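Local coordinates for protein dihydropteroate synthase (Burkholderia cenocepacia, PDB 2Y5S) that probably catalyses the condensation of para-aminobenzoate with 6-hydroxymethyl-7,8-dihydropterin diphosphate to form 7,8-dihydropteroate, a step of folate biosynthesis, at residues B[142-147]-B[191-196]; B[123-128]-B[150-155]; B[13-18]-B[98-103]. One frame throughout, in Å; residues are numbered along the deposited sequence.

The three contacts lie at different levels of one TIM barrel. Contact 3 comes first along the chain. It joins residues 13-18, the turn and second strand of a hairpin, to the start of strand 100-103. Contacts 1 and 2 follow, and their segments alternate. Strand 142-146 of contact 1 leads on to residues 150-155 of contact 2. The centres of contacts 1 and 2 are about 12 Å apart, those of 1 and 3 about 14 Å, and those of 2 and 3 about 22 Å. Contact 1 pairs two barrel strands beside the pterin. Contact 2 lies beyond the strand ends. Asp193, Ile124 and Asp103 bring contacts 1, 2 and 3 to the same bound 7,8-dihydropteroate.

Contact 1 (B[142-147]-B[191-196]); sequences GLCAMH and CVDPGF. With 78H (7,8-dihydropteroate), chain P.
Cys144, Met146, Cys191 and Asp193 line one face of two parallel neighbouring strands. Their side chains interleave. The SG of Cys191 lies against CB of Cys144 at 3.5 Å. The SG of Cys144 is anti to its backbone N (chi1 179°), which carries it forward to CB of Asp193, also at 3.5 Å. CG of Met146 meets the same aspartate. It packs on the carboxylate carbon CG of Asp193 and on CA of Gly195. SD of Met146 lies 3.6 Å from N3 of 7,8-dihydropteroate.

The two oxygens of Asp193 have different partners. OD1 accepts from the backbone N of Gly195 at 2.8 Å, from above the carboxylate plane, forming an Asx turn. OD2 accepts from the pterin: a bond from N3, at a distance (2.5 Å) that is doubtfully short, and a weak one from N2 (2.8 Å). The turn is consistent with fixing the carboxylate for its bonds to N2 and N3. Cys144, Met146 and Asp193 all belong to the ligand pocket.

Regular parallel backbone bonds tie the strands, from Cys191 N to Leu143 O at one end to His147 N to Asp193 O at the other. Gly195 has positive phi, and its CA makes a CA-H...O contact with His147 O at 3.3 Å.

Ala145 and Val192 point to the other face, where Val192 meets Leu173 of helix 165-182. The ring of His147 packs edge-to-face with Phe172 of that helix, and its ND1 bonds to Lys200. Strand 120-123 pairs with the far edge of strand 142-146.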
loop_
_atom_site.group_PDB
_atom_site.type_symbol
_atom_site.label_atom_id
_atom_site.label_comp_id
_atom_site.label_asym_id
_atom_site.label_seq_id
_atom_site.Cartn_x
_atom_site.Cartn_y
_atom_site.Cartn_z
ATOM N N GLY B 142 -24.225 14.641 5.872
ATOM C CA GLY B 142 -23.201 13.948 6.630
ATOM C C GLY B 142 -22.372 14.963 7.403
ATOM O O GLY B 142 -22.259 16.134 7.009
ATOM N N LEU B 143 -21.805 14.515 8.515
ATOM C CA LEU B 143 -21.000 15.368 9.368
ATOM C C LEU B 143 -19.796 14.598 9.840
ATOM O O LEU B 143 -19.944 13.543 10.469
ATOM C CB LEU B 143 -21.802 15.817 10.585
ATOM C CG LEU B 143 -23.134 16.536 10.357
ATOM C CD1 LEU B 143 -23.897 16.660 11.676
ATOM C CD2 LEU B 143 -22.869 17.897 9.746
ATOM N N CYS B 144 -18.609 15.116 9.550
ATOM C CA CYS B 144 -17.388 14.497 10.051
ATOM C C CYS B 144 -16.816 15.352 11.175
ATOM O O CYS B 144 -16.384 16.487 10.952
ATOM C CB CYS B 144 -16.345 14.336 8.974
ATOM S SG CYS B 144 -14.804 13.584 9.597
ATOM N N ALA B 145 -16.844 14.792 12.372
ATOM C CA ALA B 145 -16.259 15.414 13.565
ATOM C C ALA B 145 -14.836 14.900 13.689
ATOM O O ALA B 145 -14.621 13.704 13.909
ATOM C CB ALA B 145 -17.077 15.023 14.802
ATOM N N MET B 146 -13.864 15.785 13.516
ATOM C CA MET B 146 -12.459 15.424 13.649
ATOM C C MET B 146 -11.948 15.768 15.031
ATOM O O MET B 146 -12.470 16.690 15.682
ATOM C CB MET B 146 -11.629 16.182 12.614
ATOM C CG MET B 146 -10.248 15.597 12.346
ATOM S SD MET B 146 -9.217 16.702 11.371
ATOM C CE MET B 146 -8.623 17.801 12.680
ATOM N N HIS B 147 -10.912 15.049 15.463
ATOM C CA HIS B 147 -10.170 15.392 16.667
ATOM C C HIS B 147 -8.973 16.294 16.354
ATOM O O HIS B 147 -8.114 15.957 15.534
ATOM C CB HIS B 147 -9.658 14.127 17.377
ATOM C CG HIS B 147 -8.798 14.417 18.568
ATOM N ND1 HIS B 147 -7.442 14.669 18.469
ATOM C CD2 HIS B 147 -9.104 14.507 19.883
ATOM C CE1 HIS B 147 -6.960 14.918 19.671
ATOM N NE2 HIS B 147 -7.942 14.812 20.548
ATOM N N CYS B 191 -19.880 10.736 11.013
ATOM C CA CYS B 191 -18.650 9.966 10.967
ATOM C C CYS B 191 -17.608 10.699 11.780
ATOM O O CYS B 191 -17.817 11.853 12.164
ATOM C CB CYS B 191 -18.169 9.738 9.543
ATOM S SG CYS B 191 -17.711 11.181 8.601
ATOM N N VAL B 192 -16.522 10.006 12.101
ATOM C CA VAL B 192 -15.472 10.573 12.940
ATOM C C VAL B 192 -14.104 10.409 12.287
ATOM O O VAL B 192 -13.892 9.529 11.431
ATOM C CB VAL B 192 -15.439 9.899 14.311
ATOM C CG1 VAL B 192 -16.794 10.047 15.023
ATOM C CG2 VAL B 192 -15.031 8.415 14.173
ATOM N N ASP B 193 -13.162 11.220 12.742
ATOM C CA ASP B 193 -11.828 11.268 12.170
ATOM C C ASP B 193 -10.827 11.597 13.286
ATOM O O ASP B 193 -10.989 12.602 13.991
ATOM C CB ASP B 193 -11.842 12.353 11.099
ATOM C CG ASP B 193 -10.520 12.548 10.406
ATOM O OD1 ASP B 193 -9.466 12.124 10.903
ATOM O OD2 ASP B 193 -10.551 13.216 9.346
ATOM N N PRO B 194 -9.782 10.766 13.445
ATOM C CA PRO B 194 -8.816 10.970 14.540
ATOM C C PRO B 194 -7.877 12.156 14.363
ATOM O O PRO B 194 -7.117 12.493 15.296
ATOM C CB PRO B 194 -8.012 9.665 14.537
ATOM C CG PRO B 194 -8.096 9.211 13.104
ATOM C CD PRO B 194 -9.512 9.513 12.718
ATOM N N GLY B 195 -7.900 12.773 13.180
ATOM C CA GLY B 195 -7.217 14.037 12.971
ATOM C C GLY B 195 -5.720 13.903 12.918
ATOM O O GLY B 195 -4.975 14.551 13.668
ATOM N N PHE B 196 -5.264 13.091 11.984
ATOM C CA PHE B 196 -3.851 12.897 11.811
ATOM C C PHE B 196 -3.144 14.236 11.556
ATOM O O PHE B 196 -3.569 15.002 10.703
ATOM C CB PHE B 196 -3.594 11.937 10.644
ATOM C CG PHE B 196 -3.985 10.541 10.937
ATOM C CD1 PHE B 196 -3.254 9.790 11.825
ATOM C CD2 PHE B 196 -5.117 9.971 10.339
ATOM C CE1 PHE B 196 -3.630 8.492 12.132
ATOM C CE2 PHE B 196 -5.489 8.674 10.631
ATOM C CZ PHE B 196 -4.744 7.937 11.537
HETATM O O4 78H P . -7.119 14.780 8.181
HETATM C C4 78H P . -8.082 15.497 7.903
HETATM C C5 78H P . -7.917 16.788 7.360
HETATM N N3 78H P . -9.383 15.034 8.151
HETATM C C9 78H P . -9.082 17.546 7.094
HETATM N N5 78H P . -6.685 17.269 7.053
HETATM C C2 78H P . -10.514 15.864 7.881
HETATM N N8 78H P . -8.986 18.821 6.554
HETATM N N1 78H P . -10.322 17.081 7.349
HETATM C C6 78H P . -6.532 18.519 6.571
HETATM N N2 78H P . -11.758 15.439 8.156
HETATM C C7 78H P . -7.694 19.507 6.435
HETATM C C10 78H P . -5.174 19.017 6.167
HETATM N N11 78H P . -4.451 19.532 7.335
HETATM C C15 78H P . -3.208 19.122 7.549
HETATM C C16 78H P . -2.820 18.649 8.799
HETATM C C17 78H P . -2.306 19.151 6.485
HETATM C C18 78H P . -1.518 18.221 8.994
HETATM C C19 78H P . -1.000 18.720 6.681
HETATM C C20 78H P . -0.608 18.260 7.936
HETATM C C21 78H P . 0.823 17.754 8.146
HETATM O O22 78H P . 1.020 17.100 9.173
HETATM O O23 78H P . 1.668 17.899 7.236
#

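Contact 2 (B[123-128]-B[150-155]); sequences DIWGFR and GEPQTM. With EDO (1,2-ethanediol), chain V.
Beyond the C-terminal ends of TIM-barrel strands, a loop, 123-128, meets residues 150-155, which begin with a short, weakly bonded strand. The loop follows strand 120-123, and residues 150-155 come after strand 142-146. Trp125 and Pro152 carry the contact. Pro152 lies over one face of the indole. Its CA sits 3.6 Å from the centroid of the six-membered ring, a CH-pi contact, and its CD packs on CZ3 of Trp125. The two side chains cross obliquely. The carbonyl of Gly150 stands at the ring edge. SD of Met155 approaches the five-membered ring obliquely at 5.3 Å from its centroid, a Met-aromatic contact.

The loop is fixed from within. Asp123 accepts from the backbone N of Trp125 through OD1, an Asx turn, and from that of Phe127 through OD2. Trp125 O accepts from both N and NE of Arg128, from opposite faces of its plane. CE3 of Trp125 lies over one face of the Arg128 guanidinium, offset toward its rim. Its NH1 makes a weak bond to Gly150 O at 3.4 Å, while NH2 bonds to Met148 O. Ile124 belongs to the ligand pocket and touches the bound product, so the loop reaches the active site.

A 1,2-ethanediol, probably from the crystallisation liquor, accepts at O2 from Arg128 NH1 and from Gly150 N. One water accepts from Trp125 NE1 at 2.9 Å and donates to Met155 O, also at 2.9 Å.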
loop_
_atom_site.group_PDB
_atom_site.type_symbol
_atom_site.label_atom_id
_atom_site.label_comp_id
_atom_site.label_asym_id
_atom_site.label_seq_id
_atom_site.Cartn_x
_atom_site.Cartn_y
_atom_site.Cartn_z
ATOM N N ASP B 123 -15.431 19.008 9.577
ATOM C CA ASP B 123 -15.028 20.067 10.523
ATOM C C ASP B 123 -13.836 19.693 11.418
ATOM O O ASP B 123 -13.952 18.898 12.344
ATOM C CB ASP B 123 -16.216 20.473 11.390
ATOM C CG ASP B 123 -15.912 21.658 12.316
ATOM O OD1 ASP B 123 -14.843 22.294 12.195
ATOM O OD2 ASP B 123 -16.756 21.940 13.186
ATOM N N ILE B 124 -12.702 20.308 11.149
ATOM C CA ILE B 124 -11.506 20.100 11.942
ATOM C C ILE B 124 -11.714 20.459 13.417
ATOM O O ILE B 124 -11.019 19.933 14.262
ATOM C CB ILE B 124 -10.260 20.842 11.372
ATOM C CG1 ILE B 124 -10.493 22.346 11.259
ATOM C CG2 ILE B 124 -9.882 20.259 9.990
ATOM C CD1 ILE B 124 -9.191 23.177 11.312
ATOM N N TRP B 125 -12.670 21.336 13.724
ATOM C CA TRP B 125 -12.945 21.692 15.112
ATOM C C TRP B 125 -14.038 20.854 15.777
ATOM O O TRP B 125 -14.392 21.120 16.922
ATOM C CB TRP B 125 -13.265 23.197 15.246
ATOM C CG TRP B 125 -12.034 24.034 15.332
ATOM C CD1 TRP B 125 -11.551 24.853 14.378
ATOM C CD2 TRP B 125 -11.120 24.117 16.434
ATOM N NE1 TRP B 125 -10.387 25.431 14.789
ATOM C CE2 TRP B 125 -10.101 25.002 16.058
ATOM C CE3 TRP B 125 -11.057 23.509 17.693
ATOM C CZ2 TRP B 125 -9.030 25.323 16.904
ATOM C CZ3 TRP B 125 -10.000 23.826 18.536
ATOM C CH2 TRP B 125 -8.996 24.720 18.133
ATOM N N GLY B 126 -14.568 19.853 15.071
ATOM C CA GLY B 126 -15.484 18.886 15.672
ATOM C C GLY B 126 -16.774 19.533 16.155
ATOM O O GLY B 126 -17.361 19.113 17.150
ATOM N N PHE B 127 -17.183 20.574 15.439
ATOM C CA PHE B 127 -18.412 21.325 15.688
ATOM C C PHE B 127 -18.376 22.068 17.000
ATOM O O PHE B 127 -19.419 22.325 17.617
ATOM C CB PHE B 127 -19.650 20.413 15.497
ATOM C CG PHE B 127 -19.671 19.776 14.142
ATOM C CD1 PHE B 127 -20.090 20.496 13.041
ATOM C CD2 PHE B 127 -19.168 18.505 13.946
ATOM C CE1 PHE B 127 -20.055 19.942 11.782
ATOM C CE2 PHE B 127 -19.118 17.947 12.688
ATOM C CZ PHE B 127 -19.558 18.668 11.599
ATOM N N ARG B 128 -17.168 22.469 17.395
ATOM C CA ARG B 128 -16.983 23.197 18.633
ATOM C C ARG B 128 -17.073 24.713 18.461
ATOM O O ARG B 128 -17.246 25.418 19.446
ATOM C CB ARG B 128 -15.648 22.829 19.298
ATOM C CG ARG B 128 -15.675 21.489 20.012
ATOM C CD ARG B 128 -14.354 21.227 20.713
ATOM N NE ARG B 128 -13.279 20.889 19.774
ATOM C CZ ARG B 128 -11.995 20.822 20.113
ATOM N NH1 ARG B 128 -11.611 21.101 21.366
ATOM N NH2 ARG B 128 -11.089 20.476 19.202
ATOM N N GLY B 150 -6.676 21.503 20.839
ATOM C CA GLY B 150 -6.565 22.962 20.823
ATOM C C GLY B 150 -7.752 23.629 21.473
ATOM O O GLY B 150 -8.751 22.977 21.746
ATOM N N GLU B 151 -7.640 24.924 21.753
ATOM C CA GLU B 151 -8.771 25.688 22.275
ATOM C C GLU B 151 -9.415 26.422 21.096
ATOM O O GLU B 151 -8.755 27.228 20.435
ATOM C CB GLU B 151 -8.327 26.665 23.366
ATOM C CG GLU B 151 -9.444 27.080 24.331
ATOM C CD GLU B 151 -10.255 25.897 24.863
ATOM O OE1 GLU B 151 -9.928 24.732 24.542
ATOM O OE2 GLU B 151 -11.230 26.136 25.600
ATOM N N PRO B 152 -10.700 26.124 20.812
ATOM C CA PRO B 152 -11.449 26.678 19.669
ATOM C C PRO B 152 -11.381 28.198 19.489
ATOM O O PRO B 152 -11.326 28.684 18.350
ATOM C CB PRO B 152 -12.891 26.281 19.985
ATOM C CG PRO B 152 -12.775 25.066 20.782
ATOM C CD PRO B 152 -11.555 25.232 21.617
ATOM N N GLN B 153 -11.387 28.928 20.604
ATOM C CA GLN B 153 -11.451 30.391 20.577
ATOM C C GLN B 153 -10.162 30.970 20.008
ATOM O O GLN B 153 -10.180 32.014 19.354
ATOM C CB GLN B 153 -11.737 30.957 21.977
ATOM C CG GLN B 153 -12.233 32.398 21.949
ATOM C CD GLN B 153 -12.474 32.993 23.334
ATOM O OE1 GLN B 153 -13.366 32.567 24.073
ATOM N NE2 GLN B 153 -11.698 33.999 23.672
ATOM N N THR B 154 -9.052 30.277 20.250
ATOM C CA THR B 154 -7.738 30.681 19.748
ATOM C C THR B 154 -7.613 30.455 18.221
ATOM O O THR B 154 -6.892 31.192 17.539
ATOM C CB THR B 154 -6.590 29.912 20.491
ATOM O OG1 THR B 154 -6.671 28.500 20.212
ATOM C CG2 THR B 154 -6.666 30.130 22.003
ATOM N N MET B 155 -8.321 29.448 17.698
ATOM C CA MET B 155 -8.188 29.017 16.296
ATOM C C MET B 155 -6.813 28.394 16.028
ATOM O O MET B 155 -6.387 28.298 14.872
ATOM C CB MET B 155 -8.422 30.179 15.311
ATOM C CG MET B 155 -9.703 30.964 15.531
ATOM S SD MET B 155 -11.154 29.998 15.117
ATOM C CE MET B 155 -12.434 31.055 15.789
HETATM C C1 EDO V . -9.913 18.526 23.606
HETATM O O1 EDO V . -9.010 17.638 24.268
HETATM C C2 EDO V . -9.399 18.735 22.191
HETATM O O2 EDO V . -9.034 20.104 22.019
HETATM O O HOH W 1 -8.338 26.893 13.296
#

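Contact 3 (B[13-18]-B[98-103]); sequences CGRFEL and VPLSID. With 78H (7,8-dihydropteroate), chain P.
Phe16 and Pro99 lead the apolar part of this contact. The proline ring lies over one face of the phenyl. Its CD stands above the ring centre, 3.8 Å from the centroid and 9° off the normal, a CH-pi contact. Pro99 CG meets CD2 of Phe16 at 3.6 Å. Arg15 CB lies over the opposite face, offset toward the rim, so the phenyl is sandwiched between proline and arginine. The Arg15 guanidinium in turn has CZ of Phe16 over its centre, and Leu100 CG lies at its edge. CD2 of Leu18 reaches the same Pro99 CG at 4.1 Å. SG of Cys13 touches Pro99 CB more loosely.

Residues 13-18 hold the turn and second strand of a beta hairpin, formed by strands 11-13 and 16-18. Cys13 to Phe16 form a type II' turn, closed by backbone bonds in both directions between these two residues. The hairpin packs against the N-terminal end of strand 100-103, one of the parallel strands of the TIM barrel. The C-terminal end of that strand faces the ligand.

Polar links across the contact run through water. One water accepts from Arg15 NH2 and from Val98 N, each at 3.0 Å. NH2 of Arg15 also forms a salt bridge with Asp119, and NH1 bonds to Arg94 O.

At the far end of the strand, Asp103 meets the pterin. Its OD1 and OD2 each accept from N8 of 7,8-dihydropteroate at 3.4 Å, and both bonds are long and weak. OD2 also bonds to Thr70 OG1.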
loop_
_atom_site.group_PDB
_atom_site.type_symbol
_atom_site.label_atom_id
_atom_site.label_comp_id
_atom_site.label_asym_id
_atom_site.label_seq_id
_atom_site.Cartn_x
_atom_site.Cartn_y
_atom_site.Cartn_z
ATOM N N CYS B 13 -25.595 10.969 4.034
ATOM C CA CYS B 13 -24.682 11.965 3.495
ATOM C C CYS B 13 -25.398 12.879 2.526
ATOM O O CYS B 13 -25.120 12.897 1.331
ATOM C CB CYS B 13 -23.478 11.282 2.838
ATOM S SG CYS B 13 -22.106 12.373 2.475
ATOM N N GLY B 14 -26.338 13.641 3.070
ATOM C CA GLY B 14 -27.111 14.593 2.288
ATOM C C GLY B 14 -27.969 13.882 1.262
ATOM O O GLY B 14 -28.879 13.154 1.624
ATOM N N ARG B 15 -27.671 14.085 -0.019
ATOM C CA ARG B 15 -28.445 13.444 -1.089
ATOM C C ARG B 15 -28.183 11.944 -1.152
ATOM O O ARG B 15 -28.918 11.233 -1.805
ATOM C CB ARG B 15 -28.092 14.033 -2.462
ATOM C CG ARG B 15 -28.563 15.440 -2.719
ATOM C CD ARG B 15 -27.966 15.951 -4.025
ATOM N NE ARG B 15 -26.521 16.213 -3.911
ATOM C CZ ARG B 15 -25.721 16.491 -4.942
ATOM N NH1 ARG B 15 -26.197 16.519 -6.185
ATOM N NH2 ARG B 15 -24.430 16.730 -4.735
ATOM N N PHE B 16 -27.123 11.477 -0.491
ATOM C CA PHE B 16 -26.636 10.121 -0.669
ATOM C C PHE B 16 -26.729 9.334 0.629
ATOM O O PHE B 16 -26.643 9.906 1.711
ATOM C CB PHE B 16 -25.179 10.170 -1.151
ATOM C CG PHE B 16 -24.988 11.020 -2.360
ATOM C CD1 PHE B 16 -25.195 10.489 -3.631
ATOM C CD2 PHE B 16 -24.661 12.368 -2.236
ATOM C CE1 PHE B 16 -25.063 11.272 -4.761
ATOM C CE2 PHE B 16 -24.508 13.163 -3.367
ATOM C CZ PHE B 16 -24.717 12.615 -4.636
ATOM N N GLU B 17 -26.977 8.039 0.490
ATOM C CA GLU B 17 -26.873 7.084 1.577
ATOM C C GLU B 17 -25.618 6.251 1.311
ATOM O O GLU B 17 -25.618 5.337 0.486
ATOM C CB GLU B 17 -28.127 6.201 1.636
ATOM C CG GLU B 17 -29.441 6.976 1.836
ATOM C CD GLU B 17 -30.675 6.080 1.820
ATOM O OE1 GLU B 17 -31.034 5.572 0.740
ATOM O OE2 GLU B 17 -31.297 5.895 2.887
ATOM N N LEU B 18 -24.526 6.589 1.975
ATOM C CA LEU B 18 -23.280 5.861 1.739
ATOM C C LEU B 18 -23.224 4.550 2.537
ATOM O O LEU B 18 -23.481 4.536 3.747
ATOM C CB LEU B 18 -22.083 6.748 2.078
ATOM C CG LEU B 18 -21.994 8.054 1.293
ATOM C CD1 LEU B 18 -20.781 8.824 1.806
ATOM C CD2 LEU B 18 -21.925 7.833 -0.233
ATOM N N VAL B 98 -22.279 13.625 -7.175
ATOM C CA VAL B 98 -21.215 13.008 -6.390
ATOM C C VAL B 98 -21.173 13.724 -5.035
ATOM O O VAL B 98 -21.319 14.936 -4.959
ATOM C CB VAL B 98 -19.837 13.076 -7.114
ATOM C CG1 VAL B 98 -19.443 14.506 -7.419
ATOM C CG2 VAL B 98 -18.760 12.392 -6.301
ATOM N N PRO B 99 -21.033 12.959 -3.937
ATOM C CA PRO B 99 -21.057 13.671 -2.663
ATOM C C PRO B 99 -20.068 14.846 -2.585
ATOM O O PRO B 99 -18.889 14.712 -2.945
ATOM C CB PRO B 99 -20.712 12.583 -1.647
ATOM C CG PRO B 99 -21.239 11.292 -2.286
ATOM C CD PRO B 99 -21.120 11.489 -3.769
ATOM N N LEU B 100 -20.588 15.993 -2.143
ATOM C CA LEU B 100 -19.819 17.205 -1.960
ATOM C C LEU B 100 -19.606 17.457 -0.467
ATOM O O LEU B 100 -20.548 17.770 0.261
ATOM C CB LEU B 100 -20.533 18.404 -2.606
ATOM C CG LEU B 100 -20.822 18.298 -4.111
ATOM C CD1 LEU B 100 -21.435 19.589 -4.667
ATOM C CD2 LEU B 100 -19.565 17.918 -4.896
ATOM N N SER B 101 -18.357 17.315 -0.031
ATOM C CA SER B 101 -17.974 17.564 1.339
ATOM C C SER B 101 -17.375 18.965 1.420
ATOM O O SER B 101 -16.686 19.408 0.485
ATOM C CB SER B 101 -16.959 16.526 1.807
ATOM O OG SER B 101 -16.354 16.913 3.018
ATOM N N ILE B 102 -17.638 19.656 2.527
ATOM C CA ILE B 102 -17.126 21.000 2.726
ATOM C C ILE B 102 -16.145 21.014 3.899
ATOM O O ILE B 102 -16.527 20.708 5.019
ATOM C CB ILE B 102 -18.245 22.008 3.030
ATOM C CG1 ILE B 102 -19.387 21.887 2.018
ATOM C CG2 ILE B 102 -17.672 23.402 3.052
ATOM C CD1 ILE B 102 -19.001 22.303 0.594
ATOM N N ASP B 103 -14.894 21.372 3.614
ATOM C CA ASP B 103 -13.831 21.446 4.618
ATOM C C ASP B 103 -13.860 22.832 5.253
ATOM O O ASP B 103 -13.213 23.785 4.775
ATOM C CB ASP B 103 -12.476 21.149 3.967
ATOM C CG ASP B 103 -11.288 21.209 4.953
ATOM O OD1 ASP B 103 -11.460 21.146 6.192
ATOM O OD2 ASP B 103 -10.154 21.279 4.451
HETATM O O4 78H P . -7.119 14.780 8.181
HETATM C C4 78H P . -8.082 15.497 7.903
HETATM C C5 78H P . -7.917 16.788 7.360
HETATM N N3 78H P . -9.383 15.034 8.151
HETATM C C9 78H P . -9.082 17.546 7.094
HETATM N N5 78H P . -6.685 17.269 7.053
HETATM C C2 78H P . -10.514 15.864 7.881
HETATM N N8 78H P . -8.986 18.821 6.554
HETATM N N1 78H P . -10.322 17.081 7.349
HETATM C C6 78H P . -6.532 18.519 6.571
HETATM N N2 78H P . -11.758 15.439 8.156
HETATM C C7 78H P . -7.694 19.507 6.435
HETATM C C10 78H P . -5.174 19.017 6.167
HETATM N N11 78H P . -4.451 19.532 7.335
HETATM C C15 78H P . -3.208 19.122 7.549
HETATM C C16 78H P . -2.820 18.649 8.799
HETATM C C17 78H P . -2.306 19.151 6.485
HETATM C C18 78H P . -1.518 18.221 8.994
HETATM C C19 78H P . -1.000 18.720 6.681
HETATM C C20 78H P . -0.608 18.260 7.936
HETATM C C21 78H P . 0.823 17.754 8.146
HETATM O O22 78H P . 1.020 17.100 9.173
HETATM O O23 78H P . 1.668 17.899 7.236
HETATM O O HOH W 2 -22.437 16.592 -6.919
#